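Local atomic coordinates of fibrillarin-like rRNA/tRNA 2'-O-methyltransferase (PDB entry 4DF3), a protein that probably transfers methyl groups from S-adenosylmethionine to ribose 2'-hydroxyls of rRNA and tRNA, at sites selected by a guide RNA. Residues L73-G78 with G175-M180; G78-Y83 with G147-Y152. The protein carries 2 engineered substitutions. One frame throughout, in Å; residues are numbered along the deposited sequence.

Contact 1: residues L73-G78 with G175-M180; sequences LPVKEG and GGYMLM
P74 and V75, in the loop that leads into strand 80-84 of the Rossmann-like methyltransferase sheet, pack against Y177 and L179 in strand 176-183. P74 sits over one face of the Y177 ring. Its CB stands 3.8 Å from the ring centroid and 20° off the normal, a CH-pi contact, but it is displaced toward the rim, with P74 CB 3.6 Å from Y177 CG. With CG set between the backbone N and the carbonyl carbon (chi1 54°), the Y177 ring begins on the loop side of the strand. P74 CG extends the apolar patch to L179 CD1 at 4.0 Å. Farther out, P74 O approaches Y177 CE2 to 3.2 Å, and Y177 OH ends 3.4 Å from V75 CA and 3.7 Å from V75 CG2. That hydroxyl is hydrogen-bonded to D79 OD2, an oxygen that also accepts from K76 N. Y228 of strand 224-229 packs on P74, Y177 and L179. The chemistry is therefore divided along one side chain: the proline covers the ring by apolar and CH-pi contact, while the phenol oxygen finds its polar partner at D79 rather than in the proline.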
# COMPACT_ATOMS: atom_id res chain seq x y z
N LEU A 73 -11.20 1.56 1.05
CA LEU A 73 -9.82 1.99 1.17
C LEU A 73 -9.58 2.46 2.60
O LEU A 73 -9.98 3.53 2.95
CB LEU A 73 -9.52 3.13 0.22
CG LEU A 73 -8.13 3.79 0.30
CD1 LEU A 73 -7.09 2.70 0.15
CD2 LEU A 73 -7.96 4.89 -0.72
N PRO A 74 -8.83 1.67 3.42
CA PRO A 74 -8.70 2.09 4.80
C PRO A 74 -7.65 3.16 5.03
O PRO A 74 -7.61 3.68 6.14
CB PRO A 74 -8.24 0.81 5.53
CG PRO A 74 -7.74 -0.10 4.58
CD PRO A 74 -8.30 0.30 3.17
N VAL A 75 -6.83 3.46 4.01
CA VAL A 75 -5.77 4.47 4.13
C VAL A 75 -6.49 5.85 4.01
O VAL A 75 -7.14 6.14 2.99
CB VAL A 75 -4.70 4.37 2.96
CG1 VAL A 75 -3.67 5.57 3.03
CG2 VAL A 75 -3.93 3.04 2.99
N LYS A 76 -6.35 6.67 5.06
CA LYS A 76 -7.04 7.97 5.20
C LYS A 76 -6.11 9.15 5.44
O LYS A 76 -5.03 9.01 6.03
CB LYS A 76 -7.95 7.99 6.43
CG LYS A 76 -9.06 6.92 6.47
CD LYS A 76 -10.26 7.41 5.67
CE LYS A 76 -11.26 6.29 5.44
NZ LYS A 76 -12.25 6.76 4.36
N GLU A 77 -6.60 10.33 5.04
CA GLU A 77 -5.91 11.57 5.37
C GLU A 77 -5.44 11.60 6.83
O GLU A 77 -6.22 11.30 7.77
CB GLU A 77 -6.83 12.76 5.09
CG GLU A 77 -6.12 14.09 5.38
CD GLU A 77 -7.12 15.26 5.30
OE1 GLU A 77 -8.35 15.01 5.27
OE2 GLU A 77 -6.64 16.42 5.27
N GLY A 78 -4.17 11.90 7.01
CA GLY A 78 -3.54 11.96 8.36
C GLY A 78 -3.06 10.69 9.05
O GLY A 78 -2.54 10.74 10.19
N GLY A 175 -7.96 -1.46 16.69
CA GLY A 175 -8.79 -1.31 15.50
C GLY A 175 -8.03 -0.88 14.25
O GLY A 175 -8.67 -0.65 13.22
N GLY A 176 -6.70 -0.75 14.34
CA GLY A 176 -5.88 -0.41 13.18
C GLY A 176 -6.08 -1.44 12.06
O GLY A 176 -6.37 -2.59 12.35
N TYR A 177 -5.93 -1.02 10.82
CA TYR A 177 -6.07 -1.95 9.71
C TYR A 177 -4.75 -2.62 9.34
O TYR A 177 -3.67 -2.08 9.57
CB TYR A 177 -6.59 -1.19 8.50
CG TYR A 177 -5.82 0.04 8.03
CD1 TYR A 177 -4.77 -0.07 7.11
CD2 TYR A 177 -6.14 1.36 8.56
CE1 TYR A 177 -4.09 1.04 6.65
CE2 TYR A 177 -5.44 2.50 8.10
CZ TYR A 177 -4.40 2.32 7.17
OH TYR A 177 -3.71 3.43 6.68
N MET A 178 -4.85 -3.80 8.74
CA MET A 178 -3.66 -4.54 8.31
C MET A 178 -3.93 -4.99 6.91
O MET A 178 -4.97 -5.65 6.63
CB MET A 178 -3.49 -5.80 9.23
CG MET A 178 -2.15 -6.57 9.12
SD MET A 178 -1.97 -7.39 7.53
CE MET A 178 -3.29 -8.53 7.61
N LEU A 179 -3.09 -4.55 5.97
CA LEU A 179 -3.19 -5.00 4.59
C LEU A 179 -1.93 -5.78 4.32
O LEU A 179 -0.80 -5.30 4.55
CB LEU A 179 -3.25 -3.80 3.65
CG LEU A 179 -4.59 -3.03 3.69
CD1 LEU A 179 -4.34 -1.60 3.08
CD2 LEU A 179 -5.69 -3.80 2.88
N MET A 180 -2.12 -7.00 3.84
CA MET A 180 -0.96 -7.93 3.58
C MET A 180 -1.05 -8.53 2.14
O MET A 180 -2.06 -9.13 1.77
CB MET A 180 -0.82 -9.07 4.63
CG MET A 180 0.52 -9.81 4.44
SD MET A 180 0.65 -11.13 5.69
CE MET A 180 -0.21 -12.51 5.01

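Contact 2: residues G78-Y83 with G147-Y152; sequences GDRILY and GVDGLY. With SAM (S-adenosylmethionine), chain C.
I81, L82 and Y83 pair in parallel with G150, L151 and Y152; the axes of 80-83 and 150-152 approach to 4.7 Å, with 26° between their directions. These are neighbouring central strands of the Rossmann-like sheet, and the bonds L82 N to G150 O (2.9 Å) and Y152 N to L82 O (2.9 Å) set the register. That register slips at D149, because R80 faces V148 whereas I81 faces G150. R80 O accepts from D149 N at 2.7 Å and, weakly, from G150 N. The D149 side chain returns the bond: its OD2 takes R80 N-H at 2.9 Å, almost straight, through the lone pair anti to OD1. D79 OD1 lies 4.0 Å from D149 OD2, a pair of like charges that might raise the affinity of one carboxylate for a proton, while D79 OD2 is engaged by Y177 OH of strand 176-183. The R80 guanidinium turns instead to E146, its salt-bridge partner. On one face of the sheet, L82 CB rests against both methyls of V148, with N167 and F171 of helix 160-171 beyond. The other face carries I81, Y83 and Y152, met by helix 90-99. For Y83, chi1 -167° sets CG anti to the backbone N, and the ring's far end meets the cofactor: the amino N of S-adenosylmethionine lies in the ring plane at its edge and donates to Y83 OH in a hydrogen bond modelled at 2.5 Å, so short that its exact length is doubtful. An alanine in place of Y83 would probably leave that amino group without this acceptor and open a gap beside Y152. Y83 and Y152 run side by side, pointing the same way, their ring planes at 52°, and Y152 CD2 lies over one face of the Y83 ring, toward the rim, 3.5 Å from Y83 CZ.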
# COMPACT_ATOMS: atom_id res chain seq x y z
N GLY A 78 -4.17 11.90 7.01
CA GLY A 78 -3.54 11.96 8.36
C GLY A 78 -3.06 10.69 9.05
O GLY A 78 -2.54 10.74 10.19
N ASP A 79 -3.29 9.54 8.42
CA ASP A 79 -2.90 8.28 8.99
C ASP A 79 -1.36 8.22 9.20
O ASP A 79 -0.60 8.73 8.39
CB ASP A 79 -3.24 7.11 8.05
CG ASP A 79 -4.66 6.62 8.19
OD1 ASP A 79 -5.39 7.14 9.04
OD2 ASP A 79 -5.05 5.70 7.42
N ARG A 80 -0.99 7.51 10.24
CA ARG A 80 0.37 7.05 10.44
C ARG A 80 0.33 5.56 10.07
O ARG A 80 -0.54 4.80 10.59
CB ARG A 80 0.68 7.17 11.93
CG ARG A 80 0.52 8.59 12.50
CD ARG A 80 1.38 9.57 11.83
NE ARG A 80 0.99 10.97 12.09
CZ ARG A 80 1.60 11.79 12.96
NH1 ARG A 80 2.66 11.38 13.68
NH2 ARG A 80 1.15 13.04 13.10
N ILE A 81 1.26 5.14 9.20
CA ILE A 81 1.24 3.80 8.59
C ILE A 81 2.60 3.15 8.76
O ILE A 81 3.66 3.76 8.45
CB ILE A 81 0.93 3.91 7.06
CG1 ILE A 81 -0.51 4.42 6.84
CG2 ILE A 81 1.04 2.55 6.38
CD1 ILE A 81 -0.74 4.83 5.40
N LEU A 82 2.60 1.90 9.23
CA LEU A 82 3.84 1.17 9.24
C LEU A 82 3.83 0.32 7.96
O LEU A 82 2.98 -0.54 7.76
CB LEU A 82 3.92 0.24 10.46
CG LEU A 82 5.09 -0.77 10.49
CD1 LEU A 82 6.42 0.00 10.37
CD2 LEU A 82 5.03 -1.54 11.86
N TYR A 83 4.83 0.54 7.13
CA TYR A 83 4.91 -0.13 5.82
C TYR A 83 6.12 -1.08 5.79
O TYR A 83 7.27 -0.59 5.79
CB TYR A 83 5.02 0.93 4.74
CG TYR A 83 4.79 0.43 3.31
CD1 TYR A 83 4.07 1.19 2.43
CD2 TYR A 83 5.36 -0.76 2.84
CE1 TYR A 83 3.95 0.80 1.10
CE2 TYR A 83 5.18 -1.22 1.50
CZ TYR A 83 4.50 -0.40 0.65
OH TYR A 83 4.34 -0.76 -0.67
N GLY A 147 2.82 4.56 17.54
CA GLY A 147 1.55 3.91 17.26
C GLY A 147 1.10 4.22 15.83
O GLY A 147 1.11 5.38 15.36
N VAL A 148 0.64 3.19 15.13
CA VAL A 148 0.18 3.44 13.78
C VAL A 148 -1.29 3.11 13.58
O VAL A 148 -1.80 2.21 14.23
CB VAL A 148 1.03 2.64 12.77
CG1 VAL A 148 2.49 3.24 12.77
CG2 VAL A 148 1.04 1.14 13.10
N ASP A 149 -1.90 3.82 12.66
CA ASP A 149 -3.30 3.58 12.30
C ASP A 149 -3.46 2.35 11.44
O ASP A 149 -4.55 1.72 11.42
CB ASP A 149 -3.83 4.76 11.58
CG ASP A 149 -3.83 6.00 12.47
OD1 ASP A 149 -4.64 6.01 13.39
OD2 ASP A 149 -3.01 6.89 12.28
N GLY A 150 -2.40 2.00 10.70
CA GLY A 150 -2.47 0.87 9.76
C GLY A 150 -1.08 0.25 9.56
O GLY A 150 -0.03 0.90 9.82
N LEU A 151 -1.10 -0.97 9.11
CA LEU A 151 0.14 -1.76 8.86
C LEU A 151 -0.07 -2.37 7.48
O LEU A 151 -1.03 -3.03 7.22
CB LEU A 151 0.31 -2.83 9.93
CG LEU A 151 1.61 -3.63 9.87
CD1 LEU A 151 1.65 -4.49 11.15
CD2 LEU A 151 1.77 -4.50 8.64
N TYR A 152 0.87 -2.07 6.56
CA TYR A 152 0.81 -2.57 5.24
C TYR A 152 2.08 -3.42 5.04
O TYR A 152 3.20 -2.96 5.33
CB TYR A 152 0.86 -1.37 4.27
CG TYR A 152 0.71 -1.82 2.80
CD1 TYR A 152 -0.55 -1.89 2.20
CD2 TYR A 152 1.86 -2.18 2.03
CE1 TYR A 152 -0.65 -2.30 0.84
CE2 TYR A 152 1.75 -2.60 0.65
CZ TYR A 152 0.45 -2.66 0.11
OH TYR A 152 0.32 -3.01 -1.21
N SAM C . 5.65 -2.74 -1.45
CA SAM C . 6.44 -2.37 -2.66
C SAM C . 5.50 -1.64 -3.62
O SAM C . 4.28 -1.93 -3.66
OXT SAM C . 5.94 -0.76 -4.35
CB SAM C . 7.04 -3.63 -3.39
CG SAM C . 7.77 -4.42 -2.32
SD SAM C . 9.01 -5.61 -2.90
CE SAM C . 7.75 -6.82 -3.36
C5' SAM C . 9.57 -6.35 -1.33
C4' SAM C . 10.67 -5.54 -0.63
O4' SAM C . 10.85 -5.91 0.74
C3' SAM C . 12.07 -5.63 -1.23
O3' SAM C . 12.43 -4.28 -1.54
C2' SAM C . 12.95 -6.34 -0.19
O2' SAM C . 14.27 -5.83 -0.16
C1' SAM C . 12.24 -6.02 1.12
N9 SAM C . 12.30 -7.08 2.14
C8 SAM C . 12.28 -8.48 2.02
N7 SAM C . 12.38 -9.03 3.29
C5 SAM C . 12.46 -8.03 4.19
C6 SAM C . 12.55 -8.04 5.57
N6 SAM C . 12.60 -9.18 6.35
N1 SAM C . 12.57 -6.75 6.09
C2 SAM C . 12.54 -5.53 5.45
N3 SAM C . 12.45 -5.56 4.07
C4 SAM C . 12.44 -6.79 3.49
O HOH W 1 -3.79 9.18 12.66

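The two contacts lie with their centres 7 Å apart and share G78, where the loop 73-78 passes into the strand of 78-83. Along the chain, contact 2 is nested inside the span closed by contact 1. Both reach the same mixed sheet, in which strand 148-153 lies between strands 80-84 and 176-183, all three parallel. L151 N probably hydrogen-bonds to Y177 O (2.8 Å). The contacts also touch where Y177 OH packs on I81 CG1 at 3.4 Å. Contact 1 stays near the N-terminal ends of these three parallel strands, the side chain of L179 about 10 Å from the bound cofactor, whereas contact 2 extends to the cofactor pocket itself.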